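Rbsd/fucu transport protein family protein (Streptococcus pneumoniae, PDB 4A34) probably catalyses the mutarotation of L-fucose, interconverting its alpha and beta anomers, and binds beta-L-fucopyranose in a decameric assembly. Local coordinates at residues L42-G47 / I121-E126; S69-M74 / I133-G138; A36-K41 / E113-A118; H4-I9 / I57-P62. All coordinates share one frame; numbering follows the deposited sequence.

Contact 1: L42-G47 / I121-E126; sequences LIRCDG and IVATGE. With K (potassium ion), chain B.
Ile43 and Val122 face each other, CA to CA 4.6 Å, in a parallel strand pair whose short axes run within 21° of one another. The pair forms one edge of the mixed sheet of the RbsD/FucU fold, 42-45 being an outermost strand within the chain. The ladder is stitched by Ile43 N to Ile121 O at 3.0 Å, Ala123 N to Ile43 O, and Cys45 N to Ala123 O. The first of these is almost straight (177°), and its donor lies in the carbonyl plane. Ile43 O takes a second, weaker contact from the CA-H of Val122.

On the face carrying Ile43, Val122 and Cys45, Val122 CG2 packs against Cys45 SG at 3.7 Å and also meets Cys45 CB. On the other face, the methyl of Ala123 lies over one face of the Arg44 guanidinium, offset toward its rim, with Ala123 CB 3.9 Å from Arg44 NH2. The guanidinium is held nearly in plane with its partner because Asp46 takes it side-on. In this salt bridge Arg44 NE reaches Asp46 OD2 at 2.9 Å and Arg44 NH2 reaches Asp46 OD1 at 3.1 Å, each on a syn lone pair. A water ties Asp46 OD1 to Thr124 O, bridging the two segments. A second water links Asp46 OD2 to a potassium ion, which Arg44 O binds directly at 2.5 Å. Arg44 O of a neighbouring subunit binds the same ion, so this edge strand takes part in the subunit interface.

Strand 120-124 is paired on its other flank with strand 25-29, where Thr124 OG1 bonds to Ala29 O. Helix 11-19 packs on Ile43, and helix 50-60 packs on Thr124.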
# COMPACT_ATOMS: atom_id res chain seq x y z
N LEU I 42 -16.65 2.36 -3.81
CA LEU I 42 -17.09 3.07 -5.01
C LEU I 42 -16.92 2.29 -6.32
O LEU I 42 -15.82 1.80 -6.63
CB LEU I 42 -16.37 4.42 -5.13
CG LEU I 42 -16.73 5.30 -6.33
CD1 LEU I 42 -18.18 5.77 -6.25
CD2 LEU I 42 -15.81 6.49 -6.43
N ILE I 43 -18.00 2.18 -7.08
CA ILE I 43 -17.96 1.67 -8.43
C ILE I 43 -18.44 2.78 -9.35
O ILE I 43 -19.50 3.35 -9.13
CB ILE I 43 -18.88 0.45 -8.59
CG1 ILE I 43 -18.40 -0.67 -7.66
CG2 ILE I 43 -18.90 -0.04 -10.04
CD1 ILE I 43 -19.53 -1.44 -7.04
N ARG I 44 -17.64 3.12 -10.37
CA ARG I 44 -18.03 4.16 -11.30
C ARG I 44 -18.58 3.57 -12.59
O ARG I 44 -17.87 2.87 -13.31
CB ARG I 44 -16.88 5.14 -11.60
CG ARG I 44 -16.38 5.96 -10.42
CD ARG I 44 -15.79 7.29 -10.90
NE ARG I 44 -16.86 8.24 -11.21
CZ ARG I 44 -17.34 9.15 -10.37
NH1 ARG I 44 -16.84 9.26 -9.15
NH2 ARG I 44 -18.32 9.95 -10.75
N CYS I 45 -19.83 3.87 -12.89
CA CYS I 45 -20.45 3.50 -14.16
C CYS I 45 -21.00 4.76 -14.86
O CYS I 45 -22.17 4.82 -15.25
CB CYS I 45 -21.53 2.47 -13.91
SG CYS I 45 -20.82 0.94 -13.29
N ASP I 46 -20.11 5.74 -15.04
CA ASP I 46 -20.48 7.06 -15.55
C ASP I 46 -21.23 7.05 -16.88
O ASP I 46 -21.91 8.03 -17.22
CB ASP I 46 -19.23 7.95 -15.65
CG ASP I 46 -18.65 8.29 -14.29
OD1 ASP I 46 -19.31 9.02 -13.52
OD2 ASP I 46 -17.52 7.85 -14.00
N GLY I 47 -21.12 5.96 -17.64
CA GLY I 47 -21.73 5.88 -18.97
C GLY I 47 -23.08 5.18 -19.03
O GLY I 47 -23.66 5.03 -20.10
N ILE I 121 -21.74 2.12 -3.51
CA ILE I 121 -22.46 3.05 -4.34
C ILE I 121 -21.88 2.95 -5.74
O ILE I 121 -20.65 2.96 -5.92
CB ILE I 121 -22.35 4.49 -3.82
CG1 ILE I 121 -22.86 4.58 -2.37
CG2 ILE I 121 -23.07 5.46 -4.78
CD1 ILE I 121 -22.87 5.98 -1.77
N VAL I 122 -22.76 2.81 -6.73
CA VAL I 122 -22.37 2.95 -8.13
C VAL I 122 -22.81 4.31 -8.68
O VAL I 122 -23.99 4.64 -8.67
CB VAL I 122 -22.86 1.76 -9.02
CG1 VAL I 122 -24.20 1.26 -8.58
CG2 VAL I 122 -22.88 2.13 -10.49
N ALA I 123 -21.84 5.09 -9.12
CA ALA I 123 -22.10 6.36 -9.80
C ALA I 123 -22.48 6.09 -11.26
O ALA I 123 -21.72 5.50 -12.01
CB ALA I 123 -20.88 7.26 -9.72
N THR I 124 -23.68 6.51 -11.64
CA THR I 124 -24.15 6.29 -13.00
C THR I 124 -24.13 7.59 -13.79
O THR I 124 -23.72 8.63 -13.27
CB THR I 124 -25.56 5.70 -13.00
OG1 THR I 124 -26.48 6.71 -12.57
CG2 THR I 124 -25.65 4.48 -12.07
N GLY I 125 -24.56 7.53 -15.05
CA GLY I 125 -24.59 8.70 -15.91
C GLY I 125 -25.96 9.34 -15.98
O GLY I 125 -26.19 10.24 -16.79
N GLU I 126 -26.86 8.86 -15.13
CA GLU I 126 -28.25 9.33 -15.09
C GLU I 126 -28.39 10.84 -14.83
O GLU I 126 -28.05 11.34 -13.75
CB GLU I 126 -29.01 8.53 -14.04
CG GLU I 126 -30.50 8.80 -14.04
CD GLU I 126 -31.09 8.75 -15.44
OE1 GLU I 126 -31.24 7.64 -15.99
OE2 GLU I 126 -31.40 9.83 -15.98
K K B . -15.84 2.93 -14.86
O HOH W 1 -21.78 10.46 -13.71
O HOH W 2 -16.61 5.70 -15.43
O HOH W 3 -13.72 2.15 -12.99
O HOH W 4 -16.76 0.46 -16.17

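Contact 2: S69-M74 / I133-G138; sequences SSIQFM and IILKKG
Ile71 and Leu135 form a non-hydrogen-bonded pair, and Gln72 and Ile134 a hydrogen-bonded one, in antiparallel strands inside the six-stranded mixed sheet of the RbsD/FucU fold. The short axes meet at 168° with a closest approach of 4.8 Å.

Gln72 N to Ile134 O and Ile134 N to Gln72 O close a ring of two 3.1 Å bonds, both with the donor in the carbonyl plane. Just before strand 71-74, Ser70 O takes a weak, more bent bond from Lys136 N. CA-H contacts fill the gaps between, notably Ile71 CA to Ile134 O at 3.2 Å.

Apolar packing occupies the face that carries Ile71, Phe73, Ile133 and Leu135. Ile71 lies side by side with both of its partners: Ile71 CG1 touches Leu135 CD2 at 3.7 Å, and its CG2 touches Ile133 CG2. Ile133 CG2 also meets the Phe73 ring at its edge, in the ring plane, 3.7 Å from Phe73 CE1. Helix 50-60 packs on Ile133 and Leu135 from this side, and Trp86 meets the Phe73 ring.

Among the polar groups, Lys136 NZ leads off to a salt bridge with Glu25. The other face of the pair carries Gln72 and Ile134. The Gln72 chain bends at chi2 (85°), which sets the position of CD, and the two side chains cross obliquely, Gln72 OE1 standing 3.6 Å from Ile134 CB. The amide is anchored at its other end, where Gln72 NE2 gives Ser69 OG a bond of 2.8 Å that lies in the amide plane.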
# COMPACT_ATOMS: atom_id res chain seq x y z
N SER I 69 -39.19 -2.53 3.81
CA SER I 69 -38.68 -1.79 2.67
C SER I 69 -37.33 -2.33 2.18
O SER I 69 -36.31 -2.22 2.88
CB SER I 69 -38.57 -0.30 3.00
OG SER I 69 -38.26 0.44 1.83
N SER I 70 -37.34 -2.90 0.98
CA SER I 70 -36.11 -3.36 0.35
C SER I 70 -35.62 -2.35 -0.69
O SER I 70 -34.50 -2.47 -1.19
CB SER I 70 -36.32 -4.74 -0.28
OG SER I 70 -36.99 -4.62 -1.52
N ILE I 71 -36.46 -1.36 -0.99
CA ILE I 71 -36.15 -0.32 -1.99
C ILE I 71 -36.47 1.07 -1.44
O ILE I 71 -37.52 1.28 -0.82
CB ILE I 71 -36.91 -0.58 -3.32
CG1 ILE I 71 -36.44 -1.88 -3.98
CG2 ILE I 71 -36.74 0.57 -4.30
CD1 ILE I 71 -37.48 -2.53 -4.85
N GLN I 72 -35.56 2.02 -1.64
CA GLN I 72 -35.78 3.39 -1.20
C GLN I 72 -35.48 4.38 -2.31
O GLN I 72 -34.49 4.24 -3.03
CB GLN I 72 -34.91 3.75 0.02
CG GLN I 72 -35.28 3.07 1.32
CD GLN I 72 -34.64 1.71 1.45
OE1 GLN I 72 -33.41 1.58 1.44
NE2 GLN I 72 -35.48 0.68 1.56
N PHE I 73 -36.35 5.38 -2.46
CA PHE I 73 -36.06 6.49 -3.35
C PHE I 73 -35.74 7.71 -2.51
O PHE I 73 -35.88 7.67 -1.29
CB PHE I 73 -37.21 6.76 -4.33
CG PHE I 73 -37.56 5.60 -5.23
CD1 PHE I 73 -36.65 4.59 -5.50
CD2 PHE I 73 -38.81 5.55 -5.84
CE1 PHE I 73 -36.98 3.53 -6.34
CE2 PHE I 73 -39.15 4.49 -6.68
CZ PHE I 73 -38.24 3.48 -6.93
N MET I 74 -35.28 8.78 -3.15
CA MET I 74 -35.00 10.02 -2.44
C MET I 74 -36.13 10.99 -2.71
O MET I 74 -36.33 11.40 -3.86
CB MET I 74 -33.67 10.62 -2.90
CG MET I 74 -33.37 12.01 -2.32
SD MET I 74 -31.89 12.79 -2.98
CE MET I 74 -30.61 11.87 -2.13
N ILE I 133 -31.49 5.10 -6.13
CA ILE I 133 -32.23 3.96 -5.57
C ILE I 133 -31.33 3.25 -4.58
O ILE I 133 -30.12 3.23 -4.76
CB ILE I 133 -32.66 2.93 -6.66
CG1 ILE I 133 -33.29 3.62 -7.87
CG2 ILE I 133 -33.63 1.90 -6.10
CD1 ILE I 133 -33.68 2.65 -8.98
N ILE I 134 -31.90 2.67 -3.52
CA ILE I 134 -31.16 1.74 -2.67
C ILE I 134 -31.85 0.39 -2.70
O ILE I 134 -33.05 0.30 -2.45
CB ILE I 134 -31.02 2.19 -1.20
CG1 ILE I 134 -30.46 3.62 -1.12
CG2 ILE I 134 -30.11 1.22 -0.44
CD1 ILE I 134 -30.45 4.18 0.26
N LEU I 135 -31.07 -0.64 -3.02
CA LEU I 135 -31.56 -2.00 -3.12
C LEU I 135 -30.90 -2.83 -2.04
O LEU I 135 -29.69 -2.68 -1.81
CB LEU I 135 -31.22 -2.57 -4.50
CG LEU I 135 -31.69 -1.81 -5.74
CD1 LEU I 135 -31.06 -2.42 -6.98
CD2 LEU I 135 -33.21 -1.84 -5.84
N LYS I 136 -31.68 -3.68 -1.39
CA LYS I 136 -31.19 -4.53 -0.31
C LYS I 136 -31.24 -6.02 -0.69
O LYS I 136 -32.32 -6.57 -0.90
CB LYS I 136 -31.96 -4.27 0.99
CG LYS I 136 -31.42 -5.03 2.21
CD LYS I 136 -32.43 -5.07 3.36
CE LYS I 136 -32.18 -4.00 4.39
NZ LYS I 136 -30.97 -4.26 5.19
N LYS I 137 -30.07 -6.65 -0.76
CA LYS I 137 -29.92 -8.03 -1.23
C LYS I 137 -30.65 -9.08 -0.39
O LYS I 137 -30.51 -9.13 0.83
CB LYS I 137 -28.42 -8.37 -1.36
CG LYS I 137 -28.15 -9.82 -1.75
CD LYS I 137 -26.75 -10.02 -2.29
CE LYS I 137 -26.61 -11.34 -3.00
NZ LYS I 137 -25.29 -11.44 -3.68
N GLY I 138 -31.42 -9.93 -1.07
CA GLY I 138 -32.19 -11.00 -0.43
C GLY I 138 -31.52 -12.36 -0.54
O GLY I 138 -30.48 -12.50 -1.18

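Contact 3: A36-K41 / E113-A118; sequences ASCANK and ERSKKA
Cys38, near the end of helix 35-38, packs against Ser115 and Lys116 of helix 108-116, behind residues that line a fucose pocket. Cys38 CB points toward the other segment and comes 3.5 Å from Ser115 OG, while Cys38 SG stands 3.9 Å from the same oxygen. That hydroxyl lies between the backbone N and the carbonyl carbon of its own residue (chi1 86°) and is hydrogen-bonded to Tyr112 O and Tyr33 OH. Both tyrosines belong to the pocket, which makes Ser115 a second-shell residue.

In this alpha/beta fold the two helices lead into the neighbouring parallel strands 42-45 and 120-124, and the connecting loops are joined by a water. Asn40 N gives it a 2.7 Å bond, and the water in turn donates to Ala118 O at 2.6 Å and to Ser115 O at 3.1 Å. Asn40 CB packs 3.6 Å from Ala118 O, and Asn40 ND2 bonds to Tyr119 O. Alongside, Lys116 CA makes a nearly straight CA-H contact (161°) with Cys38 O at 3.4 Å. Beyond CG the Lys116 chain is extended, and its NZ forms a salt bridge with Glu113 OE2 at 3.2 Å, from above the carboxylate plane.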
# COMPACT_ATOMS: atom_id res chain seq x y z
N ALA I 36 -18.96 9.73 -4.61
CA ALA I 36 -17.57 9.54 -4.20
C ALA I 36 -17.34 9.87 -2.72
O ALA I 36 -16.61 9.17 -2.03
CB ALA I 36 -16.64 10.34 -5.09
N SER I 37 -18.00 10.92 -2.23
CA SER I 37 -17.84 11.30 -0.83
C SER I 37 -18.62 10.43 0.18
O SER I 37 -18.20 10.29 1.32
CB SER I 37 -18.11 12.79 -0.63
OG SER I 37 -19.48 13.09 -0.74
N CYS I 38 -19.73 9.82 -0.25
CA CYS I 38 -20.52 8.94 0.64
C CYS I 38 -20.09 7.46 0.67
O CYS I 38 -20.40 6.73 1.62
CB CYS I 38 -22.01 9.03 0.28
SG CYS I 38 -22.76 10.67 0.55
N ALA I 39 -19.36 7.03 -0.36
CA ALA I 39 -19.16 5.61 -0.63
C ALA I 39 -18.21 4.87 0.32
O ALA I 39 -17.06 5.29 0.51
CB ALA I 39 -18.74 5.41 -2.08
N ASN I 40 -18.69 3.78 0.91
CA ASN I 40 -17.80 2.82 1.57
C ASN I 40 -16.93 2.18 0.49
O ASN I 40 -15.71 2.13 0.62
CB ASN I 40 -18.60 1.75 2.36
CG ASN I 40 -17.73 0.56 2.79
OD1 ASN I 40 -16.75 0.72 3.52
ND2 ASN I 40 -18.09 -0.65 2.35
N LYS I 41 -17.58 1.73 -0.57
CA LYS I 41 -16.90 1.12 -1.71
C LYS I 41 -17.49 1.74 -2.98
O LYS I 41 -18.69 1.68 -3.18
CB LYS I 41 -17.11 -0.39 -1.67
CG LYS I 41 -16.44 -1.19 -2.78
CD LYS I 41 -16.55 -2.70 -2.51
CE LYS I 41 -15.86 -3.51 -3.61
NZ LYS I 41 -14.36 -3.32 -3.58
N GLU I 113 -27.14 9.41 4.67
CA GLU I 113 -26.65 8.59 5.78
C GLU I 113 -26.79 7.08 5.54
O GLU I 113 -25.86 6.32 5.82
CB GLU I 113 -27.28 9.03 7.11
CG GLU I 113 -26.97 10.49 7.54
CD GLU I 113 -25.47 10.76 7.72
OE1 GLU I 113 -24.75 9.87 8.23
OE2 GLU I 113 -25.02 11.87 7.35
N ARG I 114 -27.93 6.63 5.01
CA ARG I 114 -28.06 5.21 4.69
C ARG I 114 -27.09 4.78 3.58
O ARG I 114 -26.54 3.67 3.62
CB ARG I 114 -29.50 4.81 4.35
CG ARG I 114 -29.81 3.37 4.78
CD ARG I 114 -30.80 2.70 3.87
NE ARG I 114 -32.16 2.68 4.41
CZ ARG I 114 -32.89 1.58 4.57
NH1 ARG I 114 -32.41 0.40 4.24
NH2 ARG I 114 -34.12 1.67 5.06
N SER I 115 -26.84 5.67 2.62
CA SER I 115 -25.87 5.39 1.55
C SER I 115 -24.43 5.22 2.06
O SER I 115 -23.63 4.55 1.43
CB SER I 115 -25.94 6.46 0.46
OG SER I 115 -25.12 7.57 0.78
N LYS I 116 -24.10 5.84 3.20
CA LYS I 116 -22.77 5.70 3.80
C LYS I 116 -22.60 4.32 4.45
O LYS I 116 -21.49 3.83 4.58
CB LYS I 116 -22.52 6.79 4.84
CG LYS I 116 -22.53 8.20 4.28
CD LYS I 116 -22.16 9.23 5.35
CE LYS I 116 -22.13 10.63 4.75
NZ LYS I 116 -22.24 11.68 5.78
N LYS I 117 -23.73 3.72 4.83
CA LYS I 117 -23.75 2.40 5.46
C LYS I 117 -23.98 1.29 4.44
O LYS I 117 -23.97 0.11 4.80
CB LYS I 117 -24.82 2.33 6.55
CG LYS I 117 -24.30 2.58 7.97
CD LYS I 117 -24.78 3.89 8.57
CE LYS I 117 -26.12 3.73 9.31
NZ LYS I 117 -26.64 5.05 9.80
N ALA I 118 -24.20 1.66 3.18
CA ALA I 118 -24.40 0.68 2.13
C ALA I 118 -23.07 0.05 1.77
O ALA I 118 -22.01 0.66 1.98
CB ALA I 118 -25.05 1.31 0.92
O HOH W 5 -21.23 2.79 0.69

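Contact 4: H4-I9 / I57-P62; sequences HIPKNI and ILYLMP
Ile9 and Leu60 reach toward each other tip to tip, CD1 to CD1 at 3.7 Å, where a type I beta turn spanning Pro6 to Ile9 packs against the last turn of helix 50-60. The side chains meeting across the contact are mainly apolar. Ile9 CD1 also comes 4.3 Å from Ile57 N, so the isoleucine tip approaches the helix backbone as well as a side chain. Leu60 CD1 serves both ends of the turn, since it lies 4.2 Å from Pro6 CD too. Pro6 then adds a second contact: Pro6 CG sits 4.1 Å from Tyr59 CD2, approaching the ring obliquely. Tyr59 CG stands anti to the backbone N (chi1 -177°), and the bond from CA to CB points toward the segment of Pro6.

Within the turn, Ile9 N gives Pro6 O a weak bond of 3.4 Å; Pro6 and Ile9, the two ends of the turn, both face the helix. Asn8 adds a polar tie, OD1 being hydrogen-bonded to Ser56 OG of helix 50-60. Helix 11-19 follows directly in the chain, and its Leu14 packs on both Ile9 and Leu60.

Farther out, a neighbouring subunit meets the same surface. His4 stacks on Tyr59 of that subunit, Tyr59 here meets the neighbour's His4 with ring planes at about 40°, and Ile5 packs on the neighbour's Leu60 as Leu60 does on its Ile5. The N-terminal segment therefore takes part in assembly as well as in the fold of its own chain. On the helix side, Met61 N is bonded to Ile57 O at 2.8 Å.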
# COMPACT_ATOMS: atom_id res chain seq x y z
N HIS I 4 -24.28 -14.91 -21.30
CA HIS I 4 -25.34 -15.12 -20.29
C HIS I 4 -25.35 -14.11 -19.14
O HIS I 4 -26.11 -14.26 -18.17
CB HIS I 4 -25.30 -16.56 -19.75
CG HIS I 4 -25.39 -17.60 -20.82
ND1 HIS I 4 -24.41 -18.55 -21.00
CD2 HIS I 4 -26.33 -17.83 -21.76
CE1 HIS I 4 -24.75 -19.34 -22.01
NE2 HIS I 4 -25.91 -18.92 -22.49
N ILE I 5 -24.52 -13.08 -19.26
CA ILE I 5 -24.41 -12.05 -18.25
C ILE I 5 -24.80 -10.74 -18.90
O ILE I 5 -24.31 -10.42 -19.97
CB ILE I 5 -22.97 -12.02 -17.67
CG1 ILE I 5 -22.80 -13.17 -16.68
CG2 ILE I 5 -22.65 -10.68 -17.02
CD1 ILE I 5 -21.38 -13.62 -16.48
N PRO I 6 -25.69 -9.96 -18.25
CA PRO I 6 -26.07 -8.64 -18.75
C PRO I 6 -24.83 -7.82 -19.10
O PRO I 6 -23.89 -7.75 -18.30
CB PRO I 6 -26.80 -8.01 -17.57
CG PRO I 6 -27.32 -9.16 -16.79
CD PRO I 6 -26.32 -10.25 -16.94
N LYS I 7 -24.83 -7.24 -20.29
CA LYS I 7 -23.63 -6.58 -20.83
C LYS I 7 -23.35 -5.17 -20.28
O LYS I 7 -22.35 -4.55 -20.64
CB LYS I 7 -23.65 -6.59 -22.36
CG LYS I 7 -22.85 -7.75 -22.95
CD LYS I 7 -22.85 -7.76 -24.48
CE LYS I 7 -21.55 -8.35 -25.03
NZ LYS I 7 -20.36 -7.46 -24.76
N ASN I 8 -24.24 -4.68 -19.41
CA ASN I 8 -24.07 -3.37 -18.76
C ASN I 8 -23.67 -3.50 -17.28
O ASN I 8 -23.68 -2.52 -16.53
CB ASN I 8 -25.33 -2.52 -18.93
CG ASN I 8 -26.57 -3.21 -18.42
OD1 ASN I 8 -26.54 -4.39 -18.06
ND2 ASN I 8 -27.69 -2.48 -18.39
N ILE I 9 -23.32 -4.71 -16.87
CA ILE I 9 -22.75 -4.94 -15.55
C ILE I 9 -21.25 -5.07 -15.69
O ILE I 9 -20.75 -6.06 -16.22
CB ILE I 9 -23.38 -6.17 -14.86
CG1 ILE I 9 -24.87 -5.90 -14.62
CG2 ILE I 9 -22.65 -6.48 -13.55
CD1 ILE I 9 -25.55 -6.87 -13.68
N ILE I 57 -29.59 -5.69 -12.59
CA ILE I 57 -29.36 -6.00 -11.19
C ILE I 57 -30.52 -6.82 -10.62
O ILE I 57 -30.29 -7.81 -9.92
CB ILE I 57 -29.05 -4.72 -10.35
CG1 ILE I 57 -27.71 -4.13 -10.79
CG2 ILE I 57 -29.04 -5.02 -8.86
CD1 ILE I 57 -27.27 -2.89 -10.06
N LEU I 58 -31.75 -6.42 -10.93
CA LEU I 58 -32.94 -7.16 -10.48
C LEU I 58 -32.99 -8.59 -11.04
O LEU I 58 -33.45 -9.53 -10.37
CB LEU I 58 -34.24 -6.40 -10.80
CG LEU I 58 -34.50 -5.11 -10.03
CD1 LEU I 58 -35.75 -4.44 -10.55
CD2 LEU I 58 -34.63 -5.35 -8.53
N TYR I 59 -32.48 -8.74 -12.26
CA TYR I 59 -32.34 -10.05 -12.90
C TYR I 59 -31.45 -11.02 -12.11
O TYR I 59 -31.76 -12.21 -12.01
CB TYR I 59 -31.77 -9.86 -14.32
CG TYR I 59 -31.64 -11.13 -15.13
CD1 TYR I 59 -32.77 -11.88 -15.48
CD2 TYR I 59 -30.38 -11.57 -15.57
CE1 TYR I 59 -32.65 -13.04 -16.24
CE2 TYR I 59 -30.26 -12.74 -16.33
CZ TYR I 59 -31.40 -13.46 -16.66
OH TYR I 59 -31.30 -14.62 -17.40
N LEU I 60 -30.36 -10.50 -11.54
CA LEU I 60 -29.36 -11.34 -10.87
C LEU I 60 -29.50 -11.39 -9.35
O LEU I 60 -29.16 -12.39 -8.73
CB LEU I 60 -27.95 -10.89 -11.23
CG LEU I 60 -27.47 -10.88 -12.69
CD1 LEU I 60 -26.03 -10.42 -12.75
CD2 LEU I 60 -27.62 -12.24 -13.36
N MET I 61 -30.01 -10.31 -8.76
CA MET I 61 -30.02 -10.15 -7.31
C MET I 61 -31.43 -10.03 -6.71
O MET I 61 -32.12 -9.05 -6.96
CB MET I 61 -29.16 -8.94 -6.93
CG MET I 61 -28.95 -8.75 -5.43
SD MET I 61 -28.27 -7.12 -5.05
CE MET I 61 -29.74 -6.10 -5.13
N PRO I 62 -31.84 -11.01 -5.89
CA PRO I 62 -33.14 -10.98 -5.23
C PRO I 62 -33.19 -9.91 -4.17
O PRO I 62 -32.16 -9.55 -3.59
CB PRO I 62 -33.22 -12.35 -4.56
CG PRO I 62 -32.21 -13.19 -5.25
CD PRO I 62 -31.11 -12.25 -5.57

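Contacts 1 and 2 lie in one six-stranded sheet, their centres about 17 Å apart: the first pairs edge strand 42-45 with 120-124, the second pairs 133-136 with 71-74, and strand 25-29 runs between. Contact 3 joins the helices preceding the strands of contact 1, and touches it through Ile121 N and Lys41 O at 3.1 Å. Contact 4 brings the N-terminal loop to helix 50-60 and meets contact 2 at Leu135 and Ile57; it closes along the chain before contact 2 opens. The other pairs alternate in sequence, so residues distant in the chain interlock. Contacts 1, 3 and 4 also reach subunit interfaces, and contact 3 backs a fucose pocket as well.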